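Local coordinates for copper-containing nitrite reductase (Thermus scotoductus, PDB 6HBE), which probably catalyses the one-electron reduction of nitrite to nitric oxide, with cytochrome c as electron donor, and works as a copper-containing homotrimer, at residues P191-P196 with P287-V292; W253-V258 with L280-D285; H323-P328 with F358-L363; E364-T369 with R439-L444. One frame throughout, in Å; residues are numbered along the deposited sequence.

Interactions 1 and 2 belong to the second cupredoxin domain; interactions 3 and 4 belong to the plastocyanin-like C-terminal domain. The two pairs lie on opposite sides of the chain's centre. Interactions 1 and 2 touch through the pairing of strands 192-194 and 277-282. Interactions 3 and 4 share strand 362-366, which lies between strands 324-326 and 435-443. Interaction 4 is the most buried; the other three each have an exposed side. The first two join their segments by apolar side chains; interaction 1 adds a water bridge and two close arginines. The last two are parallel strand pairings with backbone hydrogen bonds; interaction 3 has a water bridge too. Interactions 2, 3 and 4 also reach the second subunit.

Interaction 1. Residues P191-P196 with P287-V292; sequences PIPVRP and PRIPEV
Apolar side chains fill one end of this contact and two arginines meet at the other. P193 and I289 cross at about a right angle. P193 CD takes the tip of I289, 3.8 Å from I289 CD1. I289 holds CG1 in the crowded position between its backbone N and carbonyl carbon (chi1 63°). Next to them I192 and V292 meet tip to tip, I192 CD1 lying 4.1 Å from V292 CG2. A water links the backbones in the middle. It donates to P193 O at 2.8 Å and to P287 O at 2.8 Å, and accepts a weak bond from R288 NH1 at 3.0 Å. At the arginine end, R288 bends at chi2 and chi3 and sets NH2 over one face of the R195 guanidinium, 3.4 Å from R195 NH1. The planes are 48° apart. Both nitrogens are donors, so this is a close approach of like charges. Second-shell partners probably offset it: R288 NH1 forms a salt bridge with D198, and R195 NE bonds to A286 O. R195 reaches A286 with its chain extended from CG to NE. An alanine at R195 would lose the bond to A286 O and the packing against R288, and would probably loosen the hold of the strand end on the chain just before P287. Beyond the contact, strand 192-194 is the outermost strand of its sheet within this chain and pairs with strand 277-282. The loop 287-292 passes over its other side, while L156 of strand 154-163 and Y187 of helix 186-189 pack against both I192 and V292.

Interaction 2. Residues W253-V258 with L280-D285; sequences WRVPPV and LRAKKD
A few small contacts join these segments, and side-chain torsions set most of them. W253 has CG anti to its backbone N (chi1 174°), and its six-membered ring reaches L280. W253 CZ3 lies 4.2 Å from L280 CD1. L280 has CG anti to its carbonyl carbon (chi1 -49°), and its CD1 extends the chain inward to the indole. V255 CA stands over one face of the indole, near the rim. V255 has CG1 anti to its backbone N (chi1 -179°). This methyl meets the single CB of A282 at 4.1 Å. At the exposed end K284 bends at chi2 and chi4. Its ammonium comes round towards segment 253-258, with NZ 4.0 Å from P257 O, a loose approach. The indole nitrogen is used elsewhere: W253 NE1 is hydrogen-bonded to N83 of the second subunit, which also packs on P256. Y262 of strand 260-266 touches both V255 and A282. Strands 248-254 and 277-282 belong to different sheets of the domain. Apolar side chains meeting between two facing sheets are the core packing of a cupredoxin beta sandwich, here close to a subunit interface.

Interaction 3. Residues H323-P328 with F358-L363; sequences HTVRVP and FYPKVL
The tight part of this contact is a short parallel strand pairing. V325 N donates to V362 O at 3.0 Å, and the N-H points almost straight at it (166°). The same oxygen receives a CA-H...O contact from T324, at 3.4 Å from T324 CA. On one face of the sheet T324 crosses V362 obliquely, and T324 OG1 sits 3.6 Å from V362 CB. This hydroxyl has its polar partner outside, at G320 O. On the other face L363, with CG anti to its backbone N, brings CD1 to 4.2 Å from V327 CG2. That leucine also packs on V349 and V351 of the facing sheet, so it belongs to the sandwich core. P360, which follows a cis peptide bond, meets the exposed V325, with P360 CB 3.7 Å from V325 CG2. The other end is looser. Here a water replaces direct pairing: it donates to H323 O at 2.7 Å and accepts from K361 N at 3.0 Å. H323 and K361 then run side by side, with H323 ND1 3.9 Å from K361 CD. The lysine tip continues past the imidazole, and its NZ is gripped by the carbonyl oxygens of D312, P313 and G315. Strand 324-326 is the outermost strand of its sheet within this chain. Strand 362-366 separates it from strand 435-443, where I437 and R439 pack on V362. Beyond T324 and R326 lies the second subunit, whose L347 touches T324 and whose D330 forms a salt bridge with R326.

Interaction 4. Residues E364-T369 with R439-L444; sequences EIPVGT and RVYEPL
Backbone bonds frame this parallel pairing. I365 N donates to R439 O at 3.0 Å, Y441 N to I365 O at 2.8 Å, and V367 N to Y441 O at 2.9 Å. The type II turn P366-T369 ends the strand. The ionic part is a single-bond salt bridge. R439 NH1 donates to the anti lone pair of E364 OE2 at 2.8 Å, and that oxygen lies near the guanidinium plane. The N-H...O angle is a bent 144°, and the two planes are 67° apart. E364 OE1 pairs with R326, R439 NE with E423. I365 and V440 lie side by side on one face; V367 CG1 meets V440 CG1 at 3.8 Å. On the other face P366 lies over the Y441 ring, with P366 CB 4.1 Å from the ring centroid, a CH-pi contact. The Y441 OH bonds to V327 O. An alanine at Y441 would lose the CH-pi contact and the bond to V327, and would probably loosen the link to segment 323-328. E442 and P443 continue the sheet into the second subunit. E364 is buried, and R326, E364, R439 and E423 alternate in charge, which probably keeps E364 ionised.

Interaction 1. Residues P191-P196 with P287-V292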
loop_
_atom_site.group_PDB
_atom_site.type_symbol
_atom_site.label_atom_id
_atom_site.label_comp_id
_atom_site.label_asym_id
_atom_site.label_seq_id
_atom_site.Cartn_x
_atom_site.Cartn_y
_atom_site.Cartn_z
ATOM N N PRO C 191 24.057 16.125 -8.950
ATOM C CA PRO C 191 24.343 14.792 -9.519
ATOM C C PRO C 191 25.685 14.180 -9.078
ATOM O O PRO C 191 26.639 14.915 -8.802
ATOM C CB PRO C 191 24.292 15.026 -11.040
ATOM C CG PRO C 191 23.501 16.287 -11.218
ATOM C CD PRO C 191 23.786 17.126 -10.005
ATOM N N ILE C 192 25.728 12.866 -8.960
ATOM C CA ILE C 192 26.920 12.129 -8.490
ATOM C C ILE C 192 27.911 11.844 -9.658
ATOM O O ILE C 192 27.555 11.144 -10.617
ATOM C CB ILE C 192 26.507 10.822 -7.798
ATOM C CG1 ILE C 192 25.682 11.099 -6.535
ATOM C CG2 ILE C 192 27.728 9.955 -7.471
ATOM C CD1 ILE C 192 24.923 9.882 -6.015
ATOM N N PRO C 193 29.135 12.422 -9.625
ATOM C CA PRO C 193 30.032 12.204 -10.779
ATOM C C PRO C 193 30.602 10.787 -10.802
ATOM O O PRO C 193 31.062 10.308 -9.783
ATOM C CB PRO C 193 31.174 13.243 -10.553
ATOM C CG PRO C 193 30.583 14.271 -9.620
ATOM C CD PRO C 193 29.672 13.457 -8.720
ATOM N N VAL C 194 30.544 10.140 -11.969
ATOM C CA VAL C 194 31.144 8.828 -12.212
ATOM C C VAL C 194 31.806 8.846 -13.598
ATOM O O VAL C 194 31.592 9.763 -14.371
ATOM C CB VAL C 194 30.097 7.673 -12.134
ATOM C CG1 VAL C 194 29.381 7.664 -10.760
ATOM C CG2 VAL C 194 29.108 7.692 -13.297
ATOM N N ARG C 195 32.614 7.836 -13.884
ATOM C CA ARG C 195 33.239 7.654 -15.202
ATOM C C ARG C 195 32.714 6.385 -15.897
ATOM O O ARG C 195 32.550 5.334 -15.240
ATOM C CB ARG C 195 34.756 7.485 -15.064
ATOM C CG ARG C 195 35.476 8.629 -14.367
ATOM C CD ARG C 195 36.988 8.374 -14.367
ATOM N NE ARG C 195 37.680 9.367 -13.550
ATOM C CZ ARG C 195 38.813 9.165 -12.861
ATOM N NH1 ARG C 195 39.451 7.985 -12.870
ATOM N NH2 ARG C 195 39.311 10.164 -12.129
ATOM N N PRO C 196 32.548 6.435 -17.238
ATOM C CA PRO C 196 32.310 5.207 -17.990
ATOM C C PRO C 196 33.372 4.163 -17.678
ATOM O O PRO C 196 34.543 4.534 -17.503
ATOM C CB PRO C 196 32.385 5.662 -19.452
ATOM C CG PRO C 196 32.031 7.097 -19.416
ATOM C CD PRO C 196 32.615 7.617 -18.129
ATOM N N PRO C 287 36.190 13.788 -11.830
ATOM C CA PRO C 287 37.042 13.595 -10.670
ATOM C C PRO C 287 36.516 12.505 -9.767
ATOM O O PRO C 287 35.306 12.225 -9.757
ATOM C CB PRO C 287 36.979 14.945 -9.963
ATOM C CG PRO C 287 35.631 15.453 -10.305
ATOM C CD PRO C 287 35.446 15.051 -11.750
ATOM N N ARG C 288 37.423 11.857 -9.051
ATOM C CA ARG C 288 37.031 10.945 -8.010
ATOM C C ARG C 288 36.591 11.688 -6.726
ATOM O O ARG C 288 37.419 12.198 -5.961
ATOM C CB ARG C 288 38.155 9.976 -7.725
ATOM C CG ARG C 288 37.721 8.799 -6.886
ATOM C CD ARG C 288 36.667 7.968 -7.600
ATOM N NE ARG C 288 37.146 7.419 -8.880
ATOM C CZ ARG C 288 36.395 7.167 -9.968
ATOM N NH1 ARG C 288 35.087 7.472 -10.014
ATOM N NH2 ARG C 288 36.969 6.622 -11.049
ATOM N N ILE C 289 35.276 11.793 -6.521
ATOM C CA ILE C 289 34.753 12.497 -5.352
ATOM C C ILE C 289 34.809 11.609 -4.119
ATOM O O ILE C 289 35.003 10.391 -4.238
ATOM C CB ILE C 289 33.331 13.021 -5.572
ATOM C CG1 ILE C 289 32.318 11.869 -5.804
ATOM C CG2 ILE C 289 33.339 14.034 -6.706
ATOM C CD1 ILE C 289 30.928 12.236 -5.311
ATOM N N PRO C 290 34.655 12.208 -2.933
ATOM C CA PRO C 290 34.556 11.353 -1.741
ATOM C C PRO C 290 33.273 10.490 -1.752
ATOM O O PRO C 290 32.267 10.884 -2.363
ATOM C CB PRO C 290 34.499 12.354 -0.582
ATOM C CG PRO C 290 34.808 13.697 -1.161
ATOM C CD PRO C 290 34.483 13.641 -2.606
ATOM N N GLU C 291 33.335 9.338 -1.094
ATOM C CA GLU C 291 32.200 8.410 -1.026
ATOM C C GLU C 291 30.897 9.082 -0.584
ATOM O O GLU C 291 30.881 9.976 0.271
ATOM C CB GLU C 291 32.529 7.201 -0.157
ATOM C CG GLU C 291 32.746 7.504 1.305
ATOM C CD GLU C 291 33.023 6.269 2.154
ATOM O OE1 GLU C 291 33.515 5.256 1.622
ATOM O OE2 GLU C 291 32.719 6.335 3.363
ATOM N N VAL C 292 29.794 8.630 -1.160
ATOM C CA VAL C 292 28.466 9.180 -0.853
ATOM C C VAL C 292 27.995 8.449 0.405
ATOM O O VAL C 292 27.793 7.230 0.370
ATOM C CB VAL C 292 27.493 8.990 -2.026
ATOM C CG1 VAL C 292 26.065 9.434 -1.656
ATOM C CG2 VAL C 292 27.981 9.801 -3.224
HETATM O O HOH W 1 33.801 10.011 -9.066
#

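Interaction 2. Residues W253-V258 with L280-D285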
loop_
_atom_site.group_PDB
_atom_site.type_symbol
_atom_site.label_atom_id
_atom_site.label_comp_id
_atom_site.label_asym_id
_atom_site.label_seq_id
_atom_site.Cartn_x
_atom_site.Cartn_y
_atom_site.Cartn_z
ATOM N N TRP C 253 28.021 -3.172 -10.099
ATOM C CA TRP C 253 27.683 -2.835 -11.466
ATOM C C TRP C 253 28.820 -1.985 -12.049
ATOM O O TRP C 253 29.333 -1.089 -11.379
ATOM C CB TRP C 253 26.332 -2.040 -11.495
ATOM C CG TRP C 253 25.879 -1.482 -12.850
ATOM C CD1 TRP C 253 25.525 -2.194 -13.964
ATOM C CD2 TRP C 253 25.660 -0.101 -13.179
ATOM N NE1 TRP C 253 25.166 -1.338 -14.982
ATOM C CE2 TRP C 253 25.249 -0.052 -14.526
ATOM C CE3 TRP C 253 25.864 1.100 -12.493
ATOM C CZ2 TRP C 253 24.958 1.153 -15.178
ATOM C CZ3 TRP C 253 25.573 2.294 -13.143
ATOM C CH2 TRP C 253 25.142 2.309 -14.475
ATOM N N ARG C 254 29.195 -2.266 -13.293
ATOM C CA ARG C 254 30.092 -1.385 -14.060
ATOM C C ARG C 254 29.315 -0.402 -14.897
ATOM O O ARG C 254 28.365 -0.781 -15.576
ATOM C CB ARG C 254 31.028 -2.196 -14.947
ATOM C CG ARG C 254 32.105 -2.872 -14.111
ATOM C CD ARG C 254 32.838 -3.955 -14.851
ATOM N NE ARG C 254 32.001 -5.122 -15.111
ATOM C CZ ARG C 254 32.466 -6.333 -15.417
ATOM N NH1 ARG C 254 33.774 -6.565 -15.502
ATOM N NH2 ARG C 254 31.618 -7.326 -15.650
ATOM N N VAL C 255 29.733 0.855 -14.861
ATOM C CA VAL C 255 29.130 1.894 -15.684
ATOM C C VAL C 255 29.500 1.514 -17.143
ATOM O O VAL C 255 30.703 1.317 -17.433
ATOM C CB VAL C 255 29.653 3.307 -15.344
ATOM C CG1 VAL C 255 28.974 4.353 -16.209
ATOM C CG2 VAL C 255 29.421 3.690 -13.881
ATOM N N PRO C 256 28.498 1.372 -18.038
ATOM C CA PRO C 256 28.762 1.104 -19.454
ATOM C C PRO C 256 29.693 2.148 -20.100
ATOM O O PRO C 256 29.848 3.257 -19.590
ATOM C CB PRO C 256 27.358 1.155 -20.096
ATOM C CG PRO C 256 26.425 0.755 -18.979
ATOM C CD PRO C 256 27.044 1.363 -17.757
ATOM N N PRO C 257 30.319 1.794 -21.229
ATOM C CA PRO C 257 31.353 2.688 -21.793
ATOM C C PRO C 257 30.838 3.872 -22.599
ATOM O O PRO C 257 31.427 4.205 -23.650
ATOM C CB PRO C 257 32.198 1.725 -22.653
ATOM C CG PRO C 257 31.247 0.622 -23.019
ATOM C CD PRO C 257 30.372 0.440 -21.806
ATOM N N VAL C 258 29.776 4.535 -22.125
ATOM C CA VAL C 258 29.127 5.607 -22.858
ATOM C C VAL C 258 28.796 6.696 -21.854
ATOM O O VAL C 258 28.218 6.399 -20.799
ATOM C CB VAL C 258 27.814 5.134 -23.539
ATOM C CG1 VAL C 258 27.101 6.290 -24.219
ATOM C CG2 VAL C 258 28.076 4.006 -24.521
ATOM N N LEU C 280 23.368 9.638 -11.607
ATOM C CA LEU C 280 24.800 9.340 -11.754
ATOM C C LEU C 280 25.272 9.937 -13.104
ATOM O O LEU C 280 24.855 9.476 -14.153
ATOM C CB LEU C 280 25.030 7.827 -11.743
ATOM C CG LEU C 280 24.349 7.043 -10.595
ATOM C CD1 LEU C 280 24.659 5.568 -10.676
ATOM C CD2 LEU C 280 24.723 7.590 -9.233
ATOM N N ARG C 281 26.110 10.977 -13.069
ATOM C CA ARG C 281 26.494 11.711 -14.282
ATOM C C ARG C 281 27.854 11.231 -14.761
ATOM O O ARG C 281 28.888 11.582 -14.177
ATOM C CB ARG C 281 26.471 13.223 -14.026
ATOM C CG ARG C 281 26.771 14.094 -15.267
ATOM C CD ARG C 281 26.145 15.482 -15.136
ATOM N NE ARG C 281 24.694 15.463 -15.335
ATOM C CZ ARG C 281 23.857 16.486 -15.088
ATOM N NH1 ARG C 281 24.278 17.660 -14.571
ATOM N NH2 ARG C 281 22.557 16.349 -15.368
ATOM N N ALA C 282 27.843 10.419 -15.828
ATOM C CA ALA C 282 29.044 9.732 -16.299
ATOM C C ALA C 282 29.777 10.627 -17.307
ATOM O O ALA C 282 29.178 11.056 -18.321
ATOM C CB ALA C 282 28.695 8.382 -16.918
ATOM N N LYS C 283 31.031 10.955 -16.985
ATOM C CA LYS C 283 31.939 11.748 -17.873
ATOM C C LYS C 283 33.327 11.172 -17.810
ATOM O O LYS C 283 33.812 10.832 -16.731
ATOM C CB LYS C 283 32.038 13.203 -17.432
ATOM C CG LYS C 283 30.758 13.965 -17.638
ATOM C CD LYS C 283 30.912 15.438 -17.308
ATOM C CE LYS C 283 29.603 16.175 -17.593
ATOM N NZ LYS C 283 29.486 17.382 -16.736
ATOM N N LYS C 284 33.979 11.079 -18.969
ATOM C CA LYS C 284 35.339 10.512 -19.074
ATOM C C LYS C 284 36.340 11.198 -18.155
ATOM O O LYS C 284 37.201 10.548 -17.573
ATOM C CB LYS C 284 35.853 10.633 -20.533
ATOM C CG LYS C 284 35.186 9.696 -21.537
ATOM C CD LYS C 284 35.384 8.232 -21.154
ATOM C CE LYS C 284 35.264 7.236 -22.311
ATOM N NZ LYS C 284 33.921 7.247 -22.964
ATOM N N ASP C 285 36.197 12.500 -17.986
ATOM C CA ASP C 285 37.183 13.260 -17.161
ATOM C C ASP C 285 36.735 13.492 -15.696
ATOM O O ASP C 285 37.276 14.369 -15.007
ATOM C CB ASP C 285 37.548 14.597 -17.861
ATOM C CG ASP C 285 36.327 15.477 -18.178
ATOM O OD1 ASP C 285 35.185 15.116 -17.793
ATOM O OD2 ASP C 285 36.517 16.531 -18.842
#

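Interaction 3. Residues H323-P328 with F358-L363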
loop_
_atom_site.group_PDB
_atom_site.type_symbol
_atom_site.label_atom_id
_atom_site.label_comp_id
_atom_site.label_asym_id
_atom_site.label_seq_id
_atom_site.Cartn_x
_atom_site.Cartn_y
_atom_site.Cartn_z
ATOM N N HIS C 323 -4.726 22.139 7.344
ATOM C CA HIS C 323 -5.044 21.083 8.327
ATOM C C HIS C 323 -6.290 21.336 9.192
ATOM O O HIS C 323 -6.510 20.628 10.184
ATOM C CB HIS C 323 -3.844 20.888 9.245
ATOM C CG HIS C 323 -2.594 20.530 8.516
ATOM N ND1 HIS C 323 -2.290 19.235 8.166
ATOM C CD2 HIS C 323 -1.582 21.296 8.045
ATOM C CE1 HIS C 323 -1.140 19.212 7.517
ATOM N NE2 HIS C 323 -0.684 20.448 7.438
ATOM N N THR C 324 -7.096 22.323 8.801
ATOM C CA THR C 324 -8.245 22.803 9.579
ATOM C C THR C 324 -9.567 22.261 9.032
ATOM O O THR C 324 -9.822 22.380 7.847
ATOM C CB THR C 324 -8.303 24.353 9.535
ATOM O OG1 THR C 324 -7.075 24.885 10.062
ATOM C CG2 THR C 324 -9.480 24.897 10.353
ATOM N N VAL C 325 -10.392 21.690 9.907
ATOM C CA VAL C 325 -11.753 21.294 9.596
ATOM C C VAL C 325 -12.713 22.297 10.288
ATOM O O VAL C 325 -12.740 22.354 11.514
ATOM C CB VAL C 325 -12.038 19.865 10.102
ATOM C CG1 VAL C 325 -13.526 19.529 9.994
ATOM C CG2 VAL C 325 -11.234 18.825 9.307
ATOM N N ARG C 326 -13.485 23.052 9.500
ATOM C CA ARG C 326 -14.592 23.877 10.029
ATOM C C ARG C 326 -15.928 23.200 9.744
ATOM O O ARG C 326 -16.299 22.993 8.583
ATOM C CB ARG C 326 -14.576 25.280 9.431
ATOM C CG ARG C 326 -15.603 26.252 10.059
ATOM C CD ARG C 326 -15.461 27.647 9.471
ATOM N NE ARG C 326 -14.189 28.253 9.856
ATOM C CZ ARG C 326 -13.718 29.411 9.400
ATOM N NH1 ARG C 326 -14.417 30.145 8.536
ATOM N NH2 ARG C 326 -12.534 29.845 9.826
ATOM N N VAL C 327 -16.630 22.861 10.819
ATOM C CA VAL C 327 -17.919 22.169 10.781
ATOM C C VAL C 327 -19.086 23.195 10.845
ATOM O O VAL C 327 -19.032 24.130 11.644
ATOM C CB VAL C 327 -17.980 21.201 11.976
ATOM C CG1 VAL C 327 -19.336 20.527 12.093
ATOM C CG2 VAL C 327 -16.871 20.152 11.855
ATOM N N PRO C 328 -20.126 23.040 9.996
ATOM C CA PRO C 328 -21.362 23.829 10.194
ATOM C C PRO C 328 -22.228 23.196 11.287
ATOM O O PRO C 328 -21.966 22.067 11.710
ATOM C CB PRO C 328 -22.052 23.752 8.825
ATOM C CG PRO C 328 -21.618 22.420 8.281
ATOM C CD PRO C 328 -20.211 22.181 8.788
ATOM N N PHE C 358 -3.110 14.199 16.921
ATOM C CA PHE C 358 -4.536 14.471 16.965
ATOM C C PHE C 358 -5.035 14.758 15.547
ATOM O O PHE C 358 -4.435 15.554 14.848
ATOM C CB PHE C 358 -4.884 15.667 17.883
ATOM C CG PHE C 358 -4.496 15.469 19.327
ATOM C CD1 PHE C 358 -5.250 14.661 20.157
ATOM C CD2 PHE C 358 -3.347 16.090 19.855
ATOM C CE1 PHE C 358 -4.893 14.480 21.492
ATOM C CE2 PHE C 358 -2.989 15.918 21.179
ATOM C CZ PHE C 358 -3.757 15.104 21.998
ATOM N N TYR C 359 -6.154 14.130 15.152
ATOM C CA TYR C 359 -6.726 14.267 13.796
ATOM C C TYR C 359 -8.219 14.551 13.833
ATOM O O TYR C 359 -8.979 13.720 14.301
ATOM C CB TYR C 359 -6.466 12.988 12.965
ATOM C CG TYR C 359 -6.902 13.112 11.529
ATOM C CD1 TYR C 359 -6.159 13.867 10.625
ATOM C CD2 TYR C 359 -8.063 12.515 11.084
ATOM C CE1 TYR C 359 -6.569 14.010 9.299
ATOM C CE2 TYR C 359 -8.481 12.651 9.760
ATOM C CZ TYR C 359 -7.715 13.386 8.878
ATOM O OH TYR C 359 -8.127 13.509 7.567
ATOM N N PRO C 360 -8.675 15.694 13.332
ATOM C CA PRO C 360 -7.880 16.748 12.682
ATOM C C PRO C 360 -7.018 17.561 13.670
ATOM O O PRO C 360 -7.328 17.598 14.876
ATOM C CB PRO C 360 -8.967 17.628 12.038
ATOM C CG PRO C 360 -10.153 17.456 12.927
ATOM C CD PRO C 360 -10.085 16.066 13.501
ATOM N N LYS C 361 -5.910 18.134 13.183
ATOM C CA LYS C 361 -5.018 18.957 14.008
ATOM C C LYS C 361 -5.695 20.239 14.568
ATOM O O LYS C 361 -5.447 20.624 15.723
ATOM C CB LYS C 361 -3.753 19.360 13.232
ATOM C CG LYS C 361 -2.804 18.197 12.911
ATOM C CD LYS C 361 -1.671 18.622 11.978
ATOM C CE LYS C 361 -0.705 17.475 11.602
ATOM N NZ LYS C 361 -0.143 16.760 12.786
ATOM N N VAL C 362 -6.517 20.864 13.737
ATOM C CA VAL C 362 -7.258 22.091 14.080
ATOM C C VAL C 362 -8.732 21.884 13.753
ATOM O O VAL C 362 -9.089 21.574 12.608
ATOM C CB VAL C 362 -6.751 23.307 13.281
ATOM C CG1 VAL C 362 -7.474 24.598 13.708
ATOM C CG2 VAL C 362 -5.264 23.459 13.396
ATOM N N LEU C 363 -9.596 22.082 14.757
ATOM C CA LEU C 363 -11.040 21.885 14.615
ATOM C C LEU C 363 -11.758 23.192 15.017
ATOM O O LEU C 363 -11.462 23.752 16.088
ATOM C CB LEU C 363 -11.470 20.730 15.514
ATOM C CG LEU C 363 -12.938 20.305 15.527
ATOM C CD1 LEU C 363 -13.414 19.741 14.191
ATOM C CD2 LEU C 363 -13.170 19.294 16.624
HETATM O O HOH W 2 -5.856 17.990 10.215
#

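Interaction 4. Residues E364-T369 with R439-L444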
loop_
_atom_site.group_PDB
_atom_site.type_symbol
_atom_site.label_atom_id
_atom_site.label_comp_id
_atom_site.label_asym_id
_atom_site.label_seq_id
_atom_site.Cartn_x
_atom_site.Cartn_y
_atom_site.Cartn_z
ATOM N N GLU C 364 -12.662 23.649 14.157
ATOM C CA GLU C 364 -13.496 24.850 14.369
ATOM C C GLU C 364 -14.981 24.435 14.358
ATOM O O GLU C 364 -15.509 24.017 13.328
ATOM C CB GLU C 364 -13.194 25.923 13.332
ATOM C CG GLU C 364 -11.729 26.354 13.348
ATOM C CD GLU C 364 -11.370 27.450 12.377
ATOM O OE1 GLU C 364 -12.036 27.597 11.326
ATOM O OE2 GLU C 364 -10.370 28.159 12.638
ATOM N N ILE C 365 -15.630 24.533 15.529
ATOM C CA ILE C 365 -17.016 24.082 15.746
ATOM C C ILE C 365 -17.906 25.243 16.236
ATOM O O ILE C 365 -17.403 26.158 16.912
ATOM C CB ILE C 365 -17.117 22.931 16.772
ATOM C CG1 ILE C 365 -16.278 23.222 18.019
ATOM C CG2 ILE C 365 -16.651 21.609 16.160
ATOM C CD1 ILE C 365 -16.565 22.295 19.169
ATOM N N PRO C 366 -19.208 25.218 15.889
ATOM C CA PRO C 366 -20.159 26.217 16.453
ATOM C C PRO C 366 -20.564 25.881 17.890
ATOM O O PRO C 366 -20.579 24.702 18.275
ATOM C CB PRO C 366 -21.372 26.112 15.526
ATOM C CG PRO C 366 -21.340 24.682 15.040
ATOM C CD PRO C 366 -19.876 24.312 14.933
ATOM N N VAL C 367 -20.885 26.910 18.686
ATOM C CA VAL C 367 -21.380 26.706 20.055
ATOM C C VAL C 367 -22.544 25.709 20.098
ATOM O O VAL C 367 -23.396 25.687 19.187
ATOM C CB VAL C 367 -21.807 28.039 20.751
ATOM C CG1 VAL C 367 -20.584 28.907 21.056
ATOM C CG2 VAL C 367 -22.833 28.817 19.922
ATOM N N GLY C 368 -22.566 24.884 21.148
ATOM C CA GLY C 368 -23.561 23.820 21.295
ATOM C C GLY C 368 -23.065 22.442 20.858
ATOM O O GLY C 368 -23.722 21.426 21.130
ATOM N N THR C 369 -21.906 22.389 20.196
ATOM C CA THR C 369 -21.413 21.137 19.594
ATOM C C THR C 369 -20.701 20.272 20.620
ATOM O O THR C 369 -19.988 20.774 21.495
ATOM C CB THR C 369 -20.465 21.442 18.407
ATOM O OG1 THR C 369 -21.188 22.138 17.401
ATOM C CG2 THR C 369 -19.884 20.137 17.771
ATOM N N ARG C 439 -11.244 25.554 18.269
ATOM C CA ARG C 439 -11.843 26.887 18.314
ATOM C C ARG C 439 -13.340 26.735 18.229
ATOM O O ARG C 439 -13.829 25.931 17.446
ATOM C CB ARG C 439 -11.387 27.753 17.159
ATOM C CG ARG C 439 -9.886 27.812 16.995
ATOM C CD ARG C 439 -9.484 28.911 16.031
ATOM N NE ARG C 439 -8.023 28.991 15.906
ATOM C CZ ARG C 439 -7.280 28.517 14.892
ATOM N NH1 ARG C 439 -7.820 27.932 13.829
ATOM N NH2 ARG C 439 -5.957 28.660 14.934
ATOM N N VAL C 440 -14.063 27.534 19.024
ATOM C CA VAL C 440 -15.520 27.463 19.107
ATOM C C VAL C 440 -16.076 28.828 18.706
ATOM O O VAL C 440 -15.724 29.833 19.316
ATOM C CB VAL C 440 -16.006 27.080 20.524
ATOM C CG1 VAL C 440 -17.508 26.826 20.529
ATOM C CG2 VAL C 440 -15.270 25.845 21.031
ATOM N N TYR C 441 -16.932 28.854 17.693
ATOM C CA TYR C 441 -17.428 30.101 17.134
ATOM C C TYR C 441 -18.909 30.302 17.425
ATOM O O TYR C 441 -19.631 29.353 17.699
ATOM C CB TYR C 441 -17.108 30.239 15.632
ATOM C CG TYR C 441 -17.817 29.279 14.684
ATOM C CD1 TYR C 441 -17.244 28.054 14.341
ATOM C CD2 TYR C 441 -19.023 29.624 14.080
ATOM C CE1 TYR C 441 -17.874 27.190 13.449
ATOM C CE2 TYR C 441 -19.665 28.764 13.199
ATOM C CZ TYR C 441 -19.084 27.541 12.881
ATOM O OH TYR C 441 -19.723 26.683 12.010
ATOM N N GLU C 442 -19.329 31.570 17.388
ATOM C CA GLU C 442 -20.718 31.985 17.675
ATOM C C GLU C 442 -21.009 33.268 16.880
ATOM O O GLU C 442 -20.121 34.111 16.746
ATOM C CB GLU C 442 -20.908 32.260 19.174
ATOM C CG GLU C 442 -22.285 32.797 19.586
ATOM C CD GLU C 442 -22.371 33.149 21.068
ATOM O OE1 GLU C 442 -21.758 34.169 21.496
ATOM O OE2 GLU C 442 -23.057 32.398 21.800
ATOM N N PRO C 443 -22.237 33.429 16.360
ATOM C CA PRO C 443 -22.543 34.699 15.669
ATOM C C PRO C 443 -22.392 35.919 16.607
ATOM O O PRO C 443 -22.762 35.832 17.784
ATOM C CB PRO C 443 -23.999 34.520 15.218
ATOM C CG PRO C 443 -24.239 33.046 15.244
ATOM C CD PRO C 443 -23.409 32.536 16.388
ATOM N N LEU C 444 -21.781 36.990 16.100
ATOM C CA LEU C 444 -21.577 38.236 16.870
ATOM C C LEU C 444 -22.902 38.901 17.300
ATOM O O LEU C 444 -22.958 39.563 18.353
ATOM C CB LEU C 444 -20.737 39.248 16.063
ATOM C CG LEU C 444 -19.237 38.937 15.975
ATOM C CD1 LEU C 444 -18.585 39.710 14.840
ATOM C CD2 LEU C 444 -18.532 39.232 17.296
#